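Local coordinates for chitin elicitor receptor kinase 1 (Arabidopsis thaliana, PDB 4EBY), which acts as a plant immune receptor kinase that senses chitin through its LysM ectodomain and is activated by chitin-induced dimerization, at the glycan on Asn78 and the glycan on Asn128. Numbering follows the deposited sequence.

Contact 1: the glycan on Asn78. Residues 69-71, 78, 109, 124. With NAG (2-acetamido-2-deoxy-beta-D-glucopyranose), chain B; NAG (2-acetamido-2-deoxy-beta-D-glucopyranose), chain C; BMA (beta-D-mannopyranose), chain D.
The guanidinium of Arg109 meets the carboxamide of Asn124 edge-on: its NE donates a hydrogen bond, 2.9 Å long, to Asn124 OD1, which sits almost within the guanidinium plane. The match is uneven, because NE approaches 57° out of the Asn124 carbonyl plane and so away from the OD1 lone pairs. NH1 of the same group lies alongside the first sugar, 3.6 Å from C5 of NAG (chain B). Arginine suits a place with two jobs, touching the sugar and positioning Asn124: its planar N-H groups can reach two carbonyls, the bond to Asn124 OD1 being firm and that from NH1 to Asn78 OD1 weak. A positive charge, if present, would strengthen both.

The site is an N-glycosylation site on strand 74-82. Asn78 ND2 is bonded to C1 of NAG (chain B), the first sugar of a GlcNAc-GlcNAc-mannose core, and its CG lies beside the backbone N, anti to the carbonyl carbon. Asn124, on strand 122-128, has CG anti to the backbone N (chi1 -176°). Held through OD1 by Arg109, it points ND2 at the ring oxygen O5 of NAG (chain B), 2.9 Å away. The amide thus works at both ends, accepting from the arginine and donating to the sugar.

Across the sugar, the acetamido N2 of NAG (chain B) donates to Gln70 OE1 at 2.8 Å, nearly straight and a little above the carbonyl plane, not on a lone pair. Glutamine, its chain bent, is long enough to reach in from strand 68-70 and offers an uncharged acceptor. Beside it, Pro71 lays the CG-CD edge of its rigid ring along the first sugar, CD lying 3.8 Å from C3 of NAG (chain B); this apolar edge suits the C-H surface of a sugar.

Order fades outwards: NAG (chain C) and BMA are poorly ordered. A water joins the carbonyl O of Pro71 to the acetamido O7 of NAG (chain C), 2.7 Å from O7.

Contact 2: the glycan on Asn128. Residues 72, 74, 101-102, 105, 126, 128. With NAG (2-acetamido-2-deoxy-beta-D-glucopyranose), chain E; NAG (2-acetamido-2-deoxy-beta-D-glucopyranose), chain F.
The covalent link defines this second N-glycosylation site: ND2 of Asn128, at the end of strand 122-128, is bonded to C1 of NAG (chain E). Its CG lies beside the backbone N, anti to the carbonyl carbon (chi1 -72°). Asparagine supplies the amide nitrogen that an N-glycan requires.

A CH-pi contact and apolar packing lie against the first sugar. Phe74 presents one face of its ring to NAG (chain E), whose C5 lies over the centre, 3.8 Å from the centroid. The exocyclic C6 reaches across towards the root of the ring, 3.7 Å from Phe74 CG. Phe74 holds CG in the crowded position between backbone N and carbonyl carbon (chi1 64°), and its broad flat face suits the C-H groups of a pyranose. At the opposite side of the sugar, the acetamido methyl C8 meets Ser105 CB at 3.8 Å and the alpha carbon of Thr101 at 3.9 Å. The small side chains here probably allow the methyl to approach the start of helix 103-109.

Direct hydrogen bonds between protein and sugar are absent here; the polar groups around the methyl are tied to one another instead. Thr101 OG1, anti to its backbone N, donates to the carbonyl O of Leu126 at 2.7 Å, in the carbonyl plane, and that same Leu126 O lies 3.5 Å from C8 of NAG (chain E). Thr102 OG1 accepts from the backbone N of Ser105, capping the first turn of the helix.

Within the glycan, O3 of NAG (chain E) donates to O5 of the poorly ordered NAG (chain F), 2.7 Å away. Water bridges protein and sugar: the backbone N of Asn128 meets it nearly straight, and the water lies 3.1 Å from the acetamido O7 of NAG (chain E).

Contact 1: the glycan on Asn78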
# COMPACT_ATOMS: atom_id res chain seq x y z
N CYS A 69 13.57 4.66 5.33
CA CYS A 69 13.80 4.31 6.72
C CYS A 69 13.15 5.36 7.62
O CYS A 69 13.29 6.56 7.38
CB CYS A 69 15.30 4.20 7.01
SG CYS A 69 15.62 3.35 8.59
N GLN A 70 12.41 4.90 8.62
CA GLN A 70 11.67 5.79 9.52
C GLN A 70 12.30 5.77 10.91
O GLN A 70 12.94 4.79 11.27
CB GLN A 70 10.23 5.34 9.65
CG GLN A 70 9.46 5.32 8.32
CD GLN A 70 9.23 6.71 7.76
OE1 GLN A 70 9.04 7.67 8.51
NE2 GLN A 70 9.22 6.82 6.44
N PRO A 71 12.10 6.84 11.68
CA PRO A 71 12.59 6.78 13.07
C PRO A 71 11.98 5.58 13.78
O PRO A 71 10.78 5.34 13.65
CB PRO A 71 12.08 8.09 13.68
CG PRO A 71 11.95 9.02 12.50
CD PRO A 71 11.49 8.13 11.36
N ASN A 78 5.63 8.48 4.61
CA ASN A 78 4.64 9.48 5.05
C ASN A 78 3.92 10.10 3.85
O ASN A 78 4.47 10.97 3.17
CB ASN A 78 5.32 10.61 5.83
CG ASN A 78 6.02 10.14 7.09
OD1 ASN A 78 5.63 9.14 7.70
ND2 ASN A 78 7.07 10.87 7.47
N ARG A 109 0.18 10.22 15.40
CA ARG A 109 1.16 11.03 14.69
C ARG A 109 0.59 12.35 14.18
O ARG A 109 1.31 13.10 13.53
CB ARG A 109 1.74 10.27 13.49
CG ARG A 109 0.78 10.07 12.32
CD ARG A 109 1.24 8.93 11.39
NE ARG A 109 2.56 9.15 10.78
CZ ARG A 109 3.70 8.61 11.19
NH1 ARG A 109 4.82 8.88 10.52
NH2 ARG A 109 3.75 7.82 12.27
N ASN A 124 -0.49 13.60 8.39
CA ASN A 124 0.64 12.74 8.09
C ASN A 124 0.13 11.30 8.16
O ASN A 124 -0.38 10.87 9.20
CB ASN A 124 1.72 12.99 9.15
CG ASN A 124 3.00 12.22 8.88
OD1 ASN A 124 2.98 11.02 8.65
ND2 ASN A 124 4.14 12.92 8.92
C1 NAG B . 7.46 10.79 8.87
C2 NAG B . 8.92 11.23 8.95
C3 NAG B . 9.37 11.20 10.40
C4 NAG B . 8.45 12.09 11.22
C5 NAG B . 6.99 11.74 11.00
C6 NAG B . 6.09 12.74 11.73
C7 NAG B . 10.70 10.84 7.30
C8 NAG B . 11.44 9.82 6.47
N2 NAG B . 9.80 10.37 8.17
O3 NAG B . 10.71 11.64 10.51
O4 NAG B . 8.69 11.92 12.60
O5 NAG B . 6.69 11.72 9.62
O6 NAG B . 6.21 14.04 11.20
O7 NAG B . 10.94 12.04 7.16
C1 NAG C . 9.71 12.28 13.57
C2 NAG C . 9.82 11.51 14.87
C3 NAG C . 10.55 12.42 15.84
C4 NAG C . 11.88 12.90 15.26
C5 NAG C . 11.87 13.24 13.77
C6 NAG C . 13.28 13.01 13.22
C7 NAG C . 7.98 9.93 15.24
C8 NAG C . 6.52 9.76 15.57
N2 NAG C . 8.50 11.15 15.37
O3 NAG C . 10.76 11.72 17.05
O4 NAG C . 12.28 14.09 15.90
O5 NAG C . 10.98 12.45 13.01
O6 NAG C . 13.26 13.23 11.83
O7 NAG C . 8.64 8.96 14.87
C1 BMA D . 13.44 13.72 16.70
C2 BMA D . 14.47 14.84 16.78
C3 BMA D . 15.61 14.44 17.71
C4 BMA D . 15.05 13.93 19.03
C5 BMA D . 14.01 12.85 18.78
C6 BMA D . 13.47 12.29 20.09
O2 BMA D . 13.85 16.03 17.22
O3 BMA D . 16.46 15.55 17.91
O4 BMA D . 16.09 13.41 19.83
O5 BMA D . 12.98 13.40 17.99
O6 BMA D . 12.06 12.26 20.06
O HOH W 1 8.64 6.91 13.09

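Contact 2: the glycan on Asn128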
# COMPACT_ATOMS: atom_id res chain seq x y z
N GLY A 72 12.78 4.84 14.54
CA GLY A 72 12.33 3.61 15.15
C GLY A 72 12.83 2.44 14.34
O GLY A 72 12.53 1.28 14.65
N PHE A 74 12.29 1.25 11.06
CA PHE A 74 11.43 0.41 10.25
C PHE A 74 11.19 1.16 8.94
O PHE A 74 11.47 2.35 8.84
CB PHE A 74 10.11 0.10 10.97
CG PHE A 74 9.25 1.32 11.21
CD1 PHE A 74 8.34 1.74 10.26
CD2 PHE A 74 9.34 2.04 12.40
CE1 PHE A 74 7.55 2.86 10.46
CE2 PHE A 74 8.55 3.17 12.60
CZ PHE A 74 7.67 3.58 11.62
N THR A 101 -3.19 2.10 6.14
CA THR A 101 -2.78 2.67 7.44
C THR A 101 -3.83 2.29 8.49
O THR A 101 -4.82 1.63 8.16
CB THR A 101 -2.58 4.20 7.34
OG1 THR A 101 -1.83 4.67 8.47
CG2 THR A 101 -3.93 4.94 7.25
N THR A 102 -3.59 2.66 9.75
CA THR A 102 -4.56 2.36 10.81
C THR A 102 -4.99 3.64 11.52
O THR A 102 -4.26 4.63 11.52
CB THR A 102 -3.98 1.41 11.88
OG1 THR A 102 -2.90 2.05 12.57
CG2 THR A 102 -3.48 0.12 11.23
N SER A 105 -2.51 4.60 14.23
CA SER A 105 -1.30 5.23 13.70
C SER A 105 -1.57 6.70 13.39
O SER A 105 -0.79 7.59 13.75
CB SER A 105 -0.79 4.49 12.46
OG SER A 105 0.33 5.16 11.89
N LEU A 126 1.03 7.36 7.64
CA LEU A 126 2.10 6.38 7.50
C LEU A 126 1.61 5.08 6.88
O LEU A 126 0.65 4.46 7.34
CB LEU A 126 2.70 6.08 8.89
CG LEU A 126 3.78 5.00 8.88
CD1 LEU A 126 4.95 5.46 8.03
CD2 LEU A 126 4.22 4.70 10.33
N ASN A 128 3.41 1.41 5.82
CA ASN A 128 4.67 0.69 5.93
C ASN A 128 5.00 -0.08 4.66
O ASN A 128 4.14 -0.25 3.78
CB ASN A 128 4.60 -0.26 7.12
CG ASN A 128 4.64 0.47 8.43
OD1 ASN A 128 5.11 1.62 8.50
ND2 ASN A 128 4.18 -0.20 9.50
C1 NAG E . 4.45 0.36 10.81
C2 NAG E . 3.13 0.28 11.59
C3 NAG E . 3.30 0.70 13.04
C4 NAG E . 4.52 0.08 13.69
C5 NAG E . 5.73 0.16 12.76
C6 NAG E . 6.94 -0.56 13.35
C7 NAG E . 1.16 0.84 10.26
C8 NAG E . 0.25 1.97 9.80
N2 NAG E . 2.17 1.20 11.02
O3 NAG E . 2.14 0.38 13.80
O4 NAG E . 4.78 0.78 14.89
O5 NAG E . 5.42 -0.40 11.50
O6 NAG E . 6.67 -1.93 13.58
O7 NAG E . 0.98 -0.33 9.91
C1 NAG F . 4.39 0.19 16.16
C2 NAG F . 5.13 0.96 17.25
C3 NAG F . 4.72 0.49 18.65
C4 NAG F . 3.22 0.24 18.77
C5 NAG F . 2.65 -0.46 17.54
C6 NAG F . 1.14 -0.59 17.63
C7 NAG F . 7.31 1.80 16.62
C8 NAG F . 8.77 1.50 16.43
N2 NAG F . 6.56 0.79 17.07
O3 NAG F . 5.10 1.45 19.61
O4 NAG F . 2.99 -0.57 19.91
O5 NAG F . 3.00 0.27 16.39
O6 NAG F . 0.58 0.71 17.69
O7 NAG F . 6.85 2.92 16.37
O HOH W 2 1.10 0.11 6.83

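The C-alpha centres of contact 1 and contact 2 lie about 7 Å apart, and although no residue serves both, they draw on the same elements. Strand 74-82 gives Asn78 to contact 1 and Phe74 to contact 2; strand 122-128 and helix 103-109 also contribute to each, and Pro71 is followed directly by Gly72. Two glycans therefore grow from neighbouring positions on one small scaffold, gripped mainly through their first sugars. They are covalent modifications rather than bound chitin, and may shield this part of the ectodomain; the structure alone does not show how they relate to chitin binding or dimerization.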